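PDB 3WA7: tannase from Lactobacillus plantarum, which hydrolyses the galloyl ester bonds of tannins, probably through the serine-based chemistry of the alpha/beta-hydrolase fold. Local coordinates for residues R156-T162 and I197-Y203; G173-S178 and S405-W411. All coordinates share one frame; numbering follows the deposited sequence.

Interaction 1: residues R156-T162 and I197-Y203; sequences RIITNGT and IFAVSAY
Ile-157 and the start of the 197-203 segment show how one carbonyl can serve two neighbours: Ile-157 O accepts from Phe-198 N at 3.0 Å and from Ala-199 N at 3.2 Å. The parallel ladder then alternates in the usual way. Thr-159 N gives to Ala-199 O, Thr-159 O receives Ser-201 N at 2.9 Å, and Gly-161 O takes Tyr-203 N in a nearly straight bond of 173°. The other edge of strand 157-160 is bonded through its backbone to Ile-69, Met-71 and Asn-73. The exception is Gly-161 N, which is buried without a partner; its closest approach across the contact is to Ser-201 O, 3.6 Å away. Side chains add further bonds. With CG of Asn-160 anti to its backbone N (chi1 -173°), OD1 reaches the second strand and accepts Ser-201 OG at 2.7 Å, the hydroxyl standing above the amide plane. The same OD1 lies at the edge of the Tyr-203 ring, 3.3 Å from CE1, while ND2 is bonded to Asp-454 and Tyr-203 OH to Asp-456. Ser-169 OG of the following helix bonds both Thr-159 OG1, beside the methyl CD1 of Ile-197, and Ser-201 O. At the other end Arg-156 lies over Phe-198: its CD sits 3.5 Å above the ring centre, and the guanidinium continues off-centre in a cation-pi stack, its plane 16° from that of the ring. A serine in place of Phe-198 would probably strip the Arg-156 side chain of its aromatic platform and leave Ile-158 CG1 without the ring edge beside it. These are adjacent parallel strands within the alpha/beta-hydrolase sheet, the first leading into what is probably the nucleophile elbow, whose Gly-x-Ser-x-Gly pattern begins at Gly-161.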
loop_
_atom_site.group_PDB
_atom_site.type_symbol
_atom_site.label_atom_id
_atom_site.label_comp_id
_atom_site.label_asym_id
_atom_site.label_seq_id
_atom_site.Cartn_x
_atom_site.Cartn_y
_atom_site.Cartn_z
ATOM N N ARG A 156 8.539 17.998 -2.295
ATOM C CA ARG A 156 7.436 17.438 -3.066
ATOM C C ARG A 156 7.631 15.945 -3.322
ATOM O O ARG A 156 7.461 15.462 -4.445
ATOM C CB ARG A 156 7.301 18.187 -4.393
ATOM C CG ARG A 156 6.961 19.657 -4.228
ATOM C CD ARG A 156 5.561 19.853 -3.649
ATOM N NE ARG A 156 5.225 21.273 -3.551
ATOM C CZ ARG A 156 5.494 22.044 -2.501
ATOM N NH1 ARG A 156 6.098 21.542 -1.431
ATOM N NH2 ARG A 156 5.179 23.333 -2.533
ATOM N N ILE A 157 7.998 15.218 -2.270
ATOM C CA ILE A 157 8.192 13.778 -2.369
ATOM C C ILE A 157 6.821 13.128 -2.272
ATOM O O ILE A 157 6.052 13.418 -1.359
ATOM C CB ILE A 157 9.087 13.242 -1.226
ATOM C CG1 ILE A 157 10.527 13.731 -1.422
ATOM C CG2 ILE A 157 9.038 11.716 -1.196
ATOM C CD1 ILE A 157 11.482 13.320 -0.301
ATOM N N ILE A 158 6.515 12.265 -3.231
ATOM C CA ILE A 158 5.234 11.581 -3.264
ATOM C C ILE A 158 5.494 10.096 -3.393
ATOM O O ILE A 158 6.040 9.639 -4.392
ATOM C CB ILE A 158 4.385 12.053 -4.463
ATOM C CG1 ILE A 158 4.201 13.571 -4.388
ATOM C CG2 ILE A 158 3.019 11.359 -4.454
ATOM C CD1 ILE A 158 3.508 14.165 -5.587
ATOM N N THR A 159 5.121 9.341 -2.366
ATOM C CA THR A 159 5.330 7.902 -2.403
ATOM C C THR A 159 4.194 7.204 -3.136
ATOM O O THR A 159 3.084 7.728 -3.240
ATOM C CB THR A 159 5.442 7.305 -0.983
ATOM O OG1 THR A 159 4.359 7.781 -0.171
ATOM C CG2 THR A 159 6.771 7.678 -0.350
ATOM N N ASN A 160 4.490 6.024 -3.665
ATOM C CA ASN A 160 3.486 5.238 -4.361
ATOM C C ASN A 160 3.809 3.770 -4.178
ATOM O O ASN A 160 4.973 3.382 -4.103
ATOM C CB ASN A 160 3.453 5.576 -5.855
ATOM C CG ASN A 160 2.309 4.888 -6.574
ATOM O OD1 ASN A 160 1.174 4.889 -6.096
ATOM N ND2 ASN A 160 2.597 4.301 -7.727
ATOM N N GLY A 161 2.770 2.953 -4.094
ATOM C CA GLY A 161 2.982 1.530 -3.926
ATOM C C GLY A 161 1.655 0.814 -4.016
ATOM O O GLY A 161 0.603 1.440 -3.896
ATOM N N THR A 162 1.713 -0.494 -4.229
ATOM C CA THR A 162 0.516 -1.320 -4.350
ATOM C C THR A 162 0.508 -2.431 -3.297
ATOM O O THR A 162 1.549 -3.013 -3.002
ATOM C CB THR A 162 0.456 -1.966 -5.755
ATOM O OG1 THR A 162 0.349 -0.940 -6.751
ATOM C CG2 THR A 162 -0.729 -2.907 -5.864
ATOM N N ILE A 197 6.972 13.435 4.247
ATOM C CA ILE A 197 6.807 13.666 2.818
ATOM C C ILE A 197 5.634 14.579 2.487
ATOM O O ILE A 197 4.851 14.952 3.362
ATOM C CB ILE A 197 6.650 12.330 2.062
ATOM C CG1 ILE A 197 5.420 11.576 2.576
ATOM C CG2 ILE A 197 7.920 11.491 2.235
ATOM C CD1 ILE A 197 5.166 10.256 1.869
ATOM N N PHE A 198 5.520 14.921 1.210
ATOM C CA PHE A 198 4.480 15.820 0.719
ATOM C C PHE A 198 3.117 15.175 0.462
ATOM O O PHE A 198 2.086 15.716 0.859
ATOM C CB PHE A 198 4.972 16.491 -0.567
ATOM C CG PHE A 198 3.976 17.432 -1.187
ATOM C CD1 PHE A 198 3.650 18.632 -0.564
ATOM C CD2 PHE A 198 3.388 17.131 -2.412
ATOM C CE1 PHE A 198 2.751 19.524 -1.156
ATOM C CE2 PHE A 198 2.487 18.016 -3.015
ATOM C CZ PHE A 198 2.170 19.215 -2.384
ATOM N N ALA A 199 3.109 14.030 -0.205
ATOM C CA ALA A 199 1.847 13.372 -0.514
ATOM C C ALA A 199 1.978 11.864 -0.588
ATOM O O ALA A 199 3.069 11.327 -0.796
ATOM C CB ALA A 199 1.294 13.911 -1.829
ATOM N N VAL A 200 0.845 11.191 -0.429
ATOM C CA VAL A 200 0.792 9.739 -0.452
ATOM C C VAL A 200 -0.144 9.193 -1.522
ATOM O O VAL A 200 -1.291 9.626 -1.633
ATOM C CB VAL A 200 0.285 9.178 0.905
ATOM C CG1 VAL A 200 0.014 7.676 0.790
ATOM C CG2 VAL A 200 1.300 9.444 1.997
ATOM N N SER A 201 0.361 8.247 -2.308
ATOM C CA SER A 201 -0.445 7.561 -3.303
ATOM C C SER A 201 -0.371 6.100 -2.877
ATOM O O SER A 201 0.722 5.557 -2.674
ATOM C CB SER A 201 0.123 7.710 -4.713
ATOM O OG SER A 201 -0.601 6.876 -5.601
ATOM N N ALA A 202 -1.524 5.463 -2.721
ATOM C CA ALA A 202 -1.535 4.072 -2.297
ATOM C C ALA A 202 -2.649 3.267 -2.937
ATOM O O ALA A 202 -3.820 3.649 -2.882
ATOM C CB ALA A 202 -1.651 3.993 -0.779
ATOM N N TYR A 203 -2.272 2.151 -3.552
ATOM C CA TYR A 203 -3.236 1.256 -4.171
ATOM C C TYR A 203 -3.424 0.065 -3.241
ATOM O O TYR A 203 -2.450 -0.504 -2.738
ATOM C CB TYR A 203 -2.744 0.790 -5.541
ATOM C CG TYR A 203 -2.690 1.909 -6.553
ATOM C CD1 TYR A 203 -1.573 2.737 -6.644
ATOM C CD2 TYR A 203 -3.775 2.168 -7.391
ATOM C CE1 TYR A 203 -1.535 3.798 -7.545
ATOM C CE2 TYR A 203 -3.749 3.225 -8.292
ATOM C CZ TYR A 203 -2.624 4.035 -8.364
ATOM O OH TYR A 203 -2.592 5.073 -9.266
#

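Interaction 2: residues G173-S178 and S405-W411; sequences GASGNS and SQVAKHW
Ser-405 turns its hydroxyl back between its own backbone N and carbonyl carbon (chi1 63°), and there OG meets Ala-174 O, donating in the carbonyl plane at 2.7 Å. Gln-406 instead has CG anti to the carbonyl carbon (chi1 -67°) and an extended chain beyond it, which carries OE1 to Asn-177 ND2 at 2.6 Å; the two amides are strongly inclined to each other, and ND2 also bonds Asp-196. The backbones also join directly: Gln-406 N to Gly-176 O at 2.8 Å and, two residues on, Ala-408 N to Gly-173 O at 2.9 Å. This is the exit of helix 164-174, which in the alpha/beta-hydrolase fold follows the probable nucleophile elbow; a type II turn from Ser-175 to Ser-178 reverses the chain here, with Gly-176 and Asn-177 at its corners. A water sits 2.9 Å from Gly-173 O and from Gln-406 O, placed to link the two carbonyls. Farther along, Trp-411 NE1 donates from above the plane of the Ala-408 carbonyl, which helps fix the indole, and its CH2 packs 3.8 Å from Ala-174 CB. Gly-173 offers only backbone atoms beside this indole and the Ala-408 methyl.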
loop_
_atom_site.group_PDB
_atom_site.type_symbol
_atom_site.label_atom_id
_atom_site.label_comp_id
_atom_site.label_asym_id
_atom_site.label_seq_id
_atom_site.Cartn_x
_atom_site.Cartn_y
_atom_site.Cartn_z
ATOM N N GLY A 173 3.842 8.332 4.766
ATOM C CA GLY A 173 3.158 9.609 4.865
ATOM C C GLY A 173 2.600 9.884 6.249
ATOM O O GLY A 173 2.584 11.024 6.711
ATOM N N ALA A 174 2.155 8.832 6.927
ATOM C CA ALA A 174 1.571 8.981 8.253
ATOM C C ALA A 174 2.558 9.160 9.404
ATOM O O ALA A 174 2.246 9.841 10.383
ATOM C CB ALA A 174 0.664 7.782 8.546
ATOM N N SER A 175 3.752 8.583 9.279
ATOM C CA SER A 175 4.724 8.614 10.376
ATOM C C SER A 175 5.949 9.508 10.262
ATOM O O SER A 175 6.972 9.220 10.882
ATOM C CB SER A 175 5.208 7.188 10.645
ATOM O OG SER A 175 5.944 6.694 9.534
ATOM N N GLY A 176 5.851 10.586 9.498
ATOM C CA GLY A 176 6.987 11.477 9.333
ATOM C C GLY A 176 7.706 11.883 10.608
ATOM O O GLY A 176 7.113 12.448 11.521
ATOM N N ASN A 177 9.000 11.577 10.663
ATOM C CA ASN A 177 9.845 11.934 11.792
ATOM C C ASN A 177 9.414 11.389 13.144
ATOM O O ASN A 177 9.562 12.056 14.174
ATOM C CB ASN A 177 9.981 13.451 11.840
ATOM C CG ASN A 177 10.517 14.009 10.538
ATOM O OD1 ASN A 177 11.526 13.531 10.030
ATOM N ND2 ASN A 177 9.847 15.016 9.993
ATOM N N SER A 178 8.880 10.173 13.135
ATOM C CA SER A 178 8.464 9.506 14.363
ATOM C C SER A 178 9.732 9.015 15.051
ATOM O O SER A 178 10.571 8.368 14.424
ATOM C CB SER A 178 7.569 8.310 14.044
ATOM O OG SER A 178 7.448 7.465 15.174
ATOM N N SER A 405 3.995 12.404 15.017
ATOM C CA SER A 405 4.667 12.538 13.733
ATOM C C SER A 405 4.133 13.710 12.934
ATOM O O SER A 405 3.122 14.311 13.293
ATOM C CB SER A 405 4.462 11.265 12.916
ATOM O OG SER A 405 3.082 11.088 12.629
ATOM N N GLN A 406 4.831 14.029 11.848
ATOM C CA GLN A 406 4.413 15.094 10.949
ATOM C C GLN A 406 3.802 14.335 9.770
ATOM O O GLN A 406 4.494 13.623 9.044
ATOM C CB GLN A 406 5.625 15.949 10.556
ATOM C CG GLN A 406 6.170 16.724 11.763
ATOM C CD GLN A 406 7.464 17.467 11.498
ATOM O OE1 GLN A 406 8.458 16.876 11.086
ATOM N NE2 GLN A 406 7.460 18.773 11.749
ATOM N N VAL A 407 2.489 14.478 9.620
ATOM C CA VAL A 407 1.713 13.772 8.601
ATOM C C VAL A 407 1.556 14.486 7.260
ATOM O O VAL A 407 1.282 15.684 7.215
ATOM C CB VAL A 407 0.299 13.456 9.159
ATOM C CG1 VAL A 407 -0.489 12.601 8.174
ATOM C CG2 VAL A 407 0.422 12.750 10.510
ATOM N N ALA A 408 1.723 13.739 6.170
ATOM C CA ALA A 408 1.560 14.302 4.830
ATOM C C ALA A 408 0.154 14.894 4.766
ATOM O O ALA A 408 -0.787 14.329 5.321
ATOM C CB ALA A 408 1.721 13.209 3.775
ATOM N N LYS A 409 0.003 16.025 4.085
ATOM C CA LYS A 409 -1.303 16.667 4.009
ATOM C C LYS A 409 -2.185 16.227 2.842
ATOM O O LYS A 409 -3.383 16.513 2.829
ATOM C CB LYS A 409 -1.123 18.189 3.967
ATOM C CG LYS A 409 -0.342 18.751 5.154
ATOM C CD LYS A 409 -0.977 18.341 6.484
ATOM C CE LYS A 409 -0.142 18.811 7.668
ATOM N NZ LYS A 409 -0.747 18.421 8.973
ATOM N N HIS A 410 -1.607 15.510 1.882
ATOM C CA HIS A 410 -2.354 15.085 0.696
ATOM C C HIS A 410 -2.302 13.580 0.465
ATOM O O HIS A 410 -1.217 12.998 0.379
ATOM C CB HIS A 410 -1.794 15.811 -0.527
ATOM C CG HIS A 410 -1.582 17.276 -0.303
ATOM N ND1 HIS A 410 -2.625 18.165 -0.158
ATOM C CD2 HIS A 410 -0.447 18.000 -0.151
ATOM C CE1 HIS A 410 -2.141 19.374 0.075
ATOM N NE2 HIS A 410 -0.823 19.300 0.084
ATOM N N TRP A 411 -3.477 12.968 0.326
ATOM C CA TRP A 411 -3.585 11.522 0.132
ATOM C C TRP A 411 -4.482 11.098 -1.029
ATOM O O TRP A 411 -5.543 11.684 -1.254
ATOM C CB TRP A 411 -4.146 10.861 1.398
ATOM C CG TRP A 411 -3.343 11.091 2.632
ATOM C CD1 TRP A 411 -3.127 12.285 3.259
ATOM C CD2 TRP A 411 -2.619 10.108 3.381
ATOM N NE1 TRP A 411 -2.309 12.105 4.347
ATOM C CE2 TRP A 411 -1.982 10.780 4.446
ATOM C CE3 TRP A 411 -2.448 8.723 3.257
ATOM C CZ2 TRP A 411 -1.181 10.114 5.386
ATOM C CZ3 TRP A 411 -1.652 8.060 4.190
ATOM C CH2 TRP A 411 -1.028 8.760 5.241
HETATM O O HOH W 1 5.102 12.461 6.505
#

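Overall arrangement
From the N terminus the chain passes through 156-162, enters helix 164-174, and leaves it at 173-178 before returning to the sheet at 197-203, where interaction 1 closes a loop of 34 residues. Interaction 2 begins inside that loop and is completed only by 405-411, with 226 residues in between, so the two contacts cross rather than nest. The crossing ties the end of helix 164-174 to the loop leading into strand 410-414, the strand beyond 199-203 in the sheet. There the contacts meet: Val-200 N probably donates to His-410 O at 2.9 Å, and Val-200 CG2 packs against Gly-173 CA.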